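Local coordinates for protein endoglucanase (Fervidobacterium pennivorans DSM 9078, PDB 6KDD) that probably hydrolyses beta-glucosidic bonds, as a cellulase of glycoside hydrolase family 5 built on a TIM barrel, at residues R90-N95 / D132-L137; K22-G27 / E48-R53. All coordinates share one frame; numbering follows the deposited sequence.

Interaction 1: R90-N95 / D132-L137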
ATOM      1  N   ARG A  90       8.913   8.827  13.794  1.00 18.97           N
ATOM      2  CA  ARG A  90       9.231  10.033  13.043  1.00 18.34           C
ATOM      3  C   ARG A  90       8.062  10.504  12.173  1.00 19.23           C
ATOM      4  O   ARG A  90       7.843  11.725  12.041  1.00 18.06           O
ATOM      5  CB  ARG A  90      10.510   9.871  12.201  1.00 20.59           C
ATOM      6  CG  ARG A  90      11.774   9.702  13.025  1.00 24.54           C
ATOM      7  CD  ARG A  90      12.238  11.043  13.597  1.00 27.36           C
ATOM      8  NE  ARG A  90      13.558  11.102  14.226  1.00 33.28           N
ATOM      9  CZ  ARG A  90      13.829  11.633  15.424  1.00 40.12           C
ATOM     10  NH1 ARG A  90      12.865  12.152  16.175  1.00 38.34           N
ATOM     11  NH2 ARG A  90      15.068  11.610  15.888  1.00 35.23           N
ATOM     12  N   ALA A  91       7.351   9.562  11.541  1.00 16.72           N
ATOM     13  CA  ALA A  91       6.209   9.919  10.716  1.00 17.98           C
ATOM     14  C   ALA A  91       5.083  10.530  11.564  1.00 17.72           C
ATOM     15  O   ALA A  91       4.494  11.542  11.193  1.00 18.74           O
ATOM     16  CB  ALA A  91       5.729   8.702   9.947  1.00 21.50           C
ATOM     17  N   LEU A  92       4.749   9.889  12.687  1.00 18.60           N
ATOM     18  CA  LEU A  92       3.716  10.398  13.583  1.00 19.40           C
ATOM     19  C   LEU A  92       4.070  11.775  14.164  1.00 20.96           C
ATOM     20  O   LEU A  92       3.200  12.620  14.335  1.00 20.02           O
ATOM     21  CB  LEU A  92       3.457   9.352  14.674  1.00 17.33           C
ATOM     22  CG  LEU A  92       2.702   8.101  14.223  1.00 19.44           C
ATOM     23  CD1 LEU A  92       2.638   7.093  15.378  1.00 18.36           C
ATOM     24  CD2 LEU A  92       1.290   8.424  13.705  1.00 18.08           C
ATOM     25  N   GLU A  93       5.351  12.029  14.450  1.00 21.47           N
ATOM     26  CA  GLU A  93       5.809  13.310  14.949  1.00 21.32           C
ATOM     27  C   GLU A  93       5.736  14.375  13.865  1.00 21.97           C
ATOM     28  O   GLU A  93       5.757  15.548  14.183  1.00 21.23           O
ATOM     29  CB  GLU A  93       7.287  13.292  15.351  1.00 21.26           C
ATOM     30  CG  GLU A  93       7.549  12.394  16.533  1.00 22.62           C
ATOM     31  CD  GLU A  93       9.031  12.035  16.694  1.00 23.61           C
ATOM     32  OE1 GLU A  93       9.346  11.358  17.686  1.00 26.52           O
ATOM     33  OE2 GLU A  93       9.893  12.442  15.826  1.00 26.26           O
ATOM     34  N   ASN A  94       5.604  13.974  12.599  1.00 18.22           N
ATOM     35  CA  ASN A  94       5.378  14.939  11.544  1.00 21.51           C
ATOM     36  C   ASN A  94       3.890  15.092  11.256  1.00 20.34           C
ATOM     37  O   ASN A  94       3.551  15.654  10.226  1.00 23.02           O
ATOM     38  CB  ASN A  94       6.188  14.579  10.293  1.00 22.19           C
ATOM     39  CG  ASN A  94       7.637  14.975  10.467  1.00 26.78           C
ATOM     40  OD1 ASN A  94       8.013  16.124  10.222  1.00 24.47           O
ATOM     41  ND2 ASN A  94       8.466  14.017  10.845  1.00 22.85           N
ATOM     42  N   ASN A  95       3.028  14.564  12.140  1.00 20.80           N
ATOM     43  CA  ASN A  95       1.579  14.607  12.034  1.00 23.88           C
ATOM     44  C   ASN A  95       1.105  13.970  10.730  1.00 27.60           C
ATOM     45  O   ASN A  95       0.129  14.437  10.151  1.00 25.30           O
ATOM     46  CB  ASN A  95       1.016  16.040  12.148  1.00 30.26           C
ATOM     47  CG  ASN A  95       1.403  16.691  13.469  1.00 35.50           C
ATOM     48  OD1 ASN A  95       1.214  16.115  14.530  1.00 38.80           O
ATOM     49  ND2 ASN A  95       2.001  17.870  13.412  1.00 42.49           N
ATOM     50  N   ASP A 132      -0.651   0.757  22.102  1.00 26.13           N
ATOM     51  CA  ASP A 132      -0.911   1.994  22.834  1.00 27.20           C
ATOM     52  C   ASP A 132      -0.705   3.213  21.933  1.00 28.19           C
ATOM     53  O   ASP A 132      -0.884   4.346  22.376  1.00 24.50           O
ATOM     54  CB  ASP A 132      -0.118   2.015  24.152  1.00 28.64           C
ATOM     55  CG  ASP A 132      -0.709   1.016  25.141  1.00 34.20           C
ATOM     56  OD1 ASP A 132      -1.921   1.080  25.324  1.00 36.38           O
ATOM     57  OD2 ASP A 132       0.023   0.105  25.613  1.00 35.24           O
ATOM     58  N   TYR A 133      -0.412   2.979  20.641  1.00 24.82           N
ATOM     59  CA  TYR A 133      -0.156   4.053  19.695  1.00 23.83           C
ATOM     60  C   TYR A 133      -1.421   4.832  19.360  1.00 24.41           C
ATOM     61  O   TYR A 133      -2.514   4.279  19.387  1.00 25.31           O
ATOM     62  CB  TYR A 133       0.521   3.493  18.431  1.00 23.57           C
ATOM     63  CG  TYR A 133       2.017   3.604  18.553  1.00 23.07           C
ATOM     64  CD1 TYR A 133       2.671   3.090  19.671  1.00 24.31           C
ATOM     65  CD2 TYR A 133       2.768   4.330  17.644  1.00 20.08           C
ATOM     66  CE1 TYR A 133       4.035   3.253  19.875  1.00 22.92           C
ATOM     67  CE2 TYR A 133       4.139   4.495  17.831  1.00 21.12           C
ATOM     68  CZ  TYR A 133       4.777   3.921  18.925  1.00 23.30           C
ATOM     69  OH  TYR A 133       6.121   4.065  19.123  1.00 21.45           O
ATOM     70  N   PRO A 134      -1.296   6.105  18.940  1.00 22.57           N
ATOM     71  CA  PRO A 134      -2.445   6.932  18.542  1.00 25.11           C
ATOM     72  C   PRO A 134      -3.252   6.319  17.392  1.00 26.21           C
ATOM     73  O   PRO A 134      -2.771   5.421  16.702  1.00 26.16           O
ATOM     74  CB  PRO A 134      -1.867   8.303  18.151  1.00 23.27           C
ATOM     75  CG  PRO A 134      -0.385   8.239  18.433  1.00 25.99           C
ATOM     76  CD  PRO A 134      -0.023   6.809  18.797  1.00 22.70           C
ATOM     77  N   GLU A 135      -4.488   6.791  17.210  1.00 25.69           N
ATOM     78  CA  GLU A 135      -5.424   6.203  16.257  1.00 26.91           C
ATOM     79  C   GLU A 135      -4.991   6.415  14.792  1.00 26.70           C
ATOM     80  O   GLU A 135      -5.542   5.803  13.870  1.00 26.80           O
ATOM     81  CB  GLU A 135      -6.848   6.739  16.486  1.00 27.68           C
ATOM     82  CG  GLU A 135      -7.057   8.206  16.167  1.00 34.05           C
ATOM     83  CD  GLU A 135      -8.526   8.615  16.306  1.00 42.49           C
ATOM     84  OE1 GLU A 135      -8.883   9.731  15.867  1.00 47.39           O
ATOM     85  OE2 GLU A 135      -9.329   7.798  16.839  1.00 44.73           O
ATOM     86  N   ASN A 136      -4.050   7.317  14.547  1.00 24.35           N
ATOM     87  CA  ASN A 136      -3.647   7.591  13.171  1.00 23.99           C
ATOM     88  C   ASN A 136      -2.491   6.680  12.710  1.00 22.52           C
ATOM     89  O   ASN A 136      -1.846   6.994  11.699  1.00 20.88           O
ATOM     90  CB  ASN A 136      -3.377   9.089  12.957  1.00 22.19           C
ATOM     91  CG  ASN A 136      -2.308   9.638  13.882  1.00 25.94           C
ATOM     92  OD1 ASN A 136      -2.092   9.112  14.960  1.00 27.19           O
ATOM     93  ND2 ASN A 136      -1.609  10.661  13.437  1.00 29.52           N
ATOM     94  N   LEU A 137      -2.200   5.610  13.467  1.00 19.65           N
ATOM     95  CA  LEU A 137      -1.394   4.489  12.994  1.00 21.93           C
ATOM     96  C   LEU A 137      -2.380   3.376  12.641  1.00 22.29           C
ATOM     97  O   LEU A 137      -3.153   2.922  13.515  1.00 22.66           O
ATOM     98  CB  LEU A 137      -0.433   4.008  14.100  1.00 19.72           C
ATOM     99  CG  LEU A 137       0.280   2.685  13.767  1.00 18.01           C
ATOM    100  CD1 LEU A 137       1.174   2.888  12.537  1.00 16.55           C
ATOM    101  CD2 LEU A 137       1.047   2.123  14.980  1.00 20.01           C
TER
HETATM  102  O   HOH W   1       0.568  12.125  14.521  1.00 32.56           O
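Leu92, on the last turn of helix 78-93, faces the loop that leads into strand 137-140, and the backbones come closest at Leu92 and Leu137, whose CA atoms are 7.8 Å apart. Leu92 carries the contact with its two methyls. Its CG sits beside the backbone N (chi1 -73°) and CD1 continues outward in an extended chain, which brings CD1 to the edge of the Tyr133 ring, near the ring plane and 3.6 Å from Tyr133 CD2. Pro134 CD lies farther from the same methyl. The other branch, CD2, packs on the side-chain amide of Asn136, 3.7 Å from both Asn136 OD1 and Asn136 ND2. A water then links the segments: it donates to Leu92 O at 2.7 Å and accepts from Asn136 ND2 at 2.8 Å. Leu92 O is gripped a second time by Asn95 N (2.9 Å), part of the Schellman motif that ends the helix, with Asn95 at positive phi as the C-prime residue. On the other side, Pro134 to Leu137 form a type I beta turn, closed by Leu137 N on Pro134 O. The contact thus joins a helix end to an alpha-to-beta loop of the TIM barrel. Shortening Leu92 to an alanine would probably open a gap between the Tyr133 edge and the Asn136 amide, taking away the methyls that fill it. Tyr133 OH bonds to Asp89 and Lys85, a second tie to helix 78-93, while Arg172 holds the carbonyl oxygens of Tyr133, Pro134 and Leu137.

Interaction 2: K22-G27 / E48-R53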
ATOM      1  N   LYS A  22      -4.329  12.151   1.049  1.00 21.85           N
ATOM      2  CA  LYS A  22      -3.301  12.134   0.024  1.00 21.82           C
ATOM      3  C   LYS A  22      -2.055  11.458   0.608  1.00 21.71           C
ATOM      4  O   LYS A  22      -1.498  11.964   1.584  1.00 20.13           O
ATOM      5  CB  LYS A  22      -2.926  13.573  -0.341  1.00 22.60           C
ATOM      6  CG  LYS A  22      -4.078  14.497  -0.742  1.00 27.54           C
ATOM      7  CD  LYS A  22      -3.511  15.852  -1.184  1.00 30.85           C
ATOM      8  CE  LYS A  22      -4.532  16.881  -1.628  1.00 36.24           C
ATOM      9  NZ  LYS A  22      -5.747  16.191  -2.121  1.00 42.85           N
ATOM     10  N   GLY A  23      -1.609  10.354  -0.016  1.00 20.81           N
ATOM     11  CA  GLY A  23      -0.592   9.532   0.620  1.00 18.72           C
ATOM     12  C   GLY A  23       0.519   9.138  -0.336  1.00 19.66           C
ATOM     13  O   GLY A  23       0.346   9.245  -1.569  1.00 17.17           O
ATOM     14  N   VAL A  24       1.634   8.651   0.252  1.00 18.01           N
ATOM     15  CA  VAL A  24       2.713   8.147  -0.573  1.00 17.23           C
ATOM     16  C   VAL A  24       3.324   6.916   0.097  1.00 17.39           C
ATOM     17  O   VAL A  24       3.488   6.841   1.307  1.00 16.59           O
ATOM     18  CB  VAL A  24       3.758   9.230  -0.901  1.00 15.95           C
ATOM     19  CG1 VAL A  24       4.473   9.747   0.347  1.00 18.23           C
ATOM     20  CG2 VAL A  24       4.753   8.786  -1.971  1.00 15.66           C
ATOM     21  N   ASN A  25       3.687   5.940  -0.728  1.00 15.12           N
ATOM     22  CA  ASN A  25       4.409   4.796  -0.211  1.00 16.86           C
ATOM     23  C   ASN A  25       5.890   5.141  -0.054  1.00 16.86           C
ATOM     24  O   ASN A  25       6.479   5.684  -0.987  1.00 16.70           O
ATOM     25  CB  ASN A  25       4.260   3.655  -1.214  1.00 16.32           C
ATOM     26  CG  ASN A  25       2.919   2.973  -1.093  1.00 16.62           C
ATOM     27  OD1 ASN A  25       2.778   2.009  -0.333  1.00 14.72           O
ATOM     28  ND2 ASN A  25       1.985   3.370  -1.953  1.00 14.80           N
ATOM     29  N   ILE A  26       6.513   4.695   1.046  1.00 17.24           N
ATOM     30  CA  ILE A  26       7.979   4.712   1.073  1.00 18.14           C
ATOM     31  C   ILE A  26       8.464   3.336   0.653  1.00 18.40           C
ATOM     32  O   ILE A  26       8.596   2.473   1.514  1.00 16.95           O
ATOM     33  CB  ILE A  26       8.518   5.012   2.491  1.00 19.47           C
ATOM     34  CG1 ILE A  26       7.741   6.125   3.201  1.00 21.64           C
ATOM     35  CG2 ILE A  26      10.043   5.213   2.473  1.00 20.49           C
ATOM     36  CD1 ILE A  26       7.629   7.377   2.410  1.00 22.55           C
ATOM     37  N   GLY A  27       8.683   3.140  -0.654  1.00 15.96           N
ATOM     38  CA  GLY A  27       8.981   1.819  -1.180  1.00 16.90           C
ATOM     39  C   GLY A  27      10.481   1.627  -1.436  1.00 20.43           C
ATOM     40  O   GLY A  27      11.290   2.595  -1.353  1.00 19.04           O
ATOM     41  N   GLU A  48       9.459  14.966   7.144  1.00 22.80           N
ATOM     42  CA  GLU A  48       9.223  16.417   7.148  1.00 25.37           C
ATOM     43  C   GLU A  48       8.982  16.913   5.717  1.00 21.77           C
ATOM     44  O   GLU A  48       8.104  17.745   5.483  1.00 23.89           O
ATOM     45  CB  GLU A  48      10.479  17.120   7.674  1.00 28.04           C
ATOM     46  CG  GLU A  48      10.179  18.482   8.252  1.00 41.75           C
ATOM     47  CD  GLU A  48      11.426  19.293   8.591  1.00 52.44           C
ATOM     48  OE1 GLU A  48      12.556  18.725   8.553  1.00 50.09           O
ATOM     49  OE2 GLU A  48      11.265  20.502   8.890  1.00 57.37           O
ATOM     50  N   ILE A  49       9.836  16.440   4.797  1.00 21.20           N
ATOM     51  CA  ILE A  49       9.757  16.748   3.371  1.00 21.32           C
ATOM     52  C   ILE A  49       8.371  16.428   2.809  1.00 20.39           C
ATOM     53  O   ILE A  49       7.802  17.239   2.086  1.00 21.09           O
ATOM     54  CB  ILE A  49      10.925  16.078   2.617  1.00 24.38           C
ATOM     55  CG1 ILE A  49      12.262  16.771   2.939  1.00 23.61           C
ATOM     56  CG2 ILE A  49      10.665  16.050   1.125  1.00 26.40           C
ATOM     57  CD1 ILE A  49      13.485  15.989   2.609  1.00 27.72           C
ATOM     58  N   ILE A  50       7.823  15.228   3.123  1.00 18.09           N
ATOM     59  CA  ILE A  50       6.564  14.717   2.604  1.00 16.39           C
ATOM     60  C   ILE A  50       5.418  15.541   3.196  1.00 20.57           C
ATOM     61  O   ILE A  50       4.454  15.892   2.513  1.00 18.61           O
ATOM     62  CB  ILE A  50       6.498  13.204   3.004  1.00 18.54           C
ATOM     63  CG1 ILE A  50       7.440  12.404   2.088  1.00 18.33           C
ATOM     64  CG2 ILE A  50       5.073  12.632   3.047  1.00 16.17           C
ATOM     65  CD1 ILE A  50       7.723  10.953   2.538  1.00 17.71           C
ATOM     66  N   LYS A  51       5.507  15.847   4.503  1.00 20.93           N
ATOM     67  CA  LYS A  51       4.406  16.584   5.117  1.00 22.51           C
ATOM     68  C   LYS A  51       4.367  17.995   4.530  1.00 21.89           C
ATOM     69  O   LYS A  51       3.295  18.496   4.219  1.00 22.84           O
ATOM     70  CB  LYS A  51       4.591  16.656   6.640  1.00 24.51           C
ATOM     71  CG  LYS A  51       3.515  17.452   7.400  1.00 24.90           C
ATOM     72  CD  LYS A  51       2.126  16.819   7.369  1.00 27.51           C
ATOM     73  CE  LYS A  51       1.135  17.732   8.069  1.00 34.05           C
ATOM     74  NZ  LYS A  51      -0.144  17.038   8.320  1.00 33.88           N
ATOM     75  N   LYS A  52       5.538  18.626   4.373  1.00 23.74           N
ATOM     76  CA  LYS A  52       5.584  20.010   3.906  1.00 26.40           C
ATOM     77  C   LYS A  52       5.071  20.083   2.469  1.00 29.20           C
ATOM     78  O   LYS A  52       4.450  21.063   2.094  1.00 26.27           O
ATOM     79  CB  LYS A  52       7.016  20.552   4.024  1.00 28.28           C
ATOM     80  CG  LYS A  52       7.263  21.862   3.275  1.00 36.64           C
ATOM     81  CD  LYS A  52       8.455  22.710   3.751  1.00 43.72           C
ATOM     82  CE  LYS A  52       8.105  23.610   4.926  1.00 53.20           C
ATOM     83  NZ  LYS A  52       7.079  24.646   4.616  1.00 58.87           N
ATOM     84  N   ARG A  53       5.275  19.018   1.681  1.00 24.25           N
ATOM     85  CA  ARG A  53       4.791  18.973   0.300  1.00 24.72           C
ATOM     86  C   ARG A  53       3.258  18.914   0.244  1.00 25.15           C
ATOM     87  O   ARG A  53       2.683  19.238  -0.780  1.00 28.22           O
ATOM     88  CB  ARG A  53       5.478  17.837  -0.481  1.00 21.84           C
ATOM     89  CG  ARG A  53       5.062  17.675  -1.940  1.00 22.40           C
ATOM     90  CD  ARG A  53       5.517  18.980  -2.649  1.00 25.20           C
ATOM     91  NE  ARG A  53       5.216  19.067  -4.081  1.00 23.91           N
ATOM     92  CZ  ARG A  53       4.022  19.364  -4.598  1.00 27.07           C
ATOM     93  NH1 ARG A  53       2.992  19.649  -3.809  1.00 23.60           N
ATOM     94  NH2 ARG A  53       3.880  19.406  -5.922  1.00 27.32           N
TER
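Ile50 reaches across from helix 45-53 to Val24 and Ile26, and its CA is 8.3 Å from that of Val24, the closest backbone approach of the two segments. Taken in order, the segment 48-53 first supplies helical framework: Glu48 O accepts from Lys52 N at 2.9 Å, and Ile49 O takes Arg53 N at 3.1 Å. Within the turn these bonds hold, Ile50 turns its side chain to Val24 and Ile26 and splits it between the two. CG2, which stands opposite the backbone N, lies 4.0 Å from Val24 CG1. The longer branch has CG1 beside the backbone N (chi1 -76°) and runs out extended, so that CD1 meets Ile26 CD1 end to end at 3.6 Å and also comes within 4.1 Å of Val24 CG1. No hydrogen bond crosses the interface, and all three side chains are buried, so the join is purely apolar. Val58 of strand 57-60 touches both Ile50 and Ile26, while Phe295 packs on Ile50 as well. At the end of the segment Arg53 looks elsewhere, in a salt bridge with Glu311 and a cation-pi contact with Trp309. On the strand, Asn25 sits between Val24 and Ile26 but sends its amide to Arg59, Gly259 O and Tyr292 O, away from the helix. Val24 on the strand and Ile26 just past its end both pack on one helical isoleucine; this is the packing of the beta-alpha-beta crossover made by strand 22-25, helix 45-53 and strand 57-60, the first such unit of the eight-stranded TIM barrel.

How the interactions relate
Interaction 2 closes before interaction 1 opens along the chain, and their centres are 14 Å apart. They meet directly where the residues just past helix 78-93 touch helix 45-53: Lys51 NZ probably donates a hydrogen bond to Asn95 O at 3.2 Å, and Asn94 OD1 packs 3.3 Å from Glu48 CA. Interaction 2 is a buried helix-to-strand join, whereas interaction 1 lies at the surface, where a nickel ion sits about 9 Å from the Tyr133 side chain. Strand 137-140, which follows interaction 1, probably leads to a catalytic glutamate beyond its C-terminal end, as in family 5 relatives; residues 132-137 are at its opposite end.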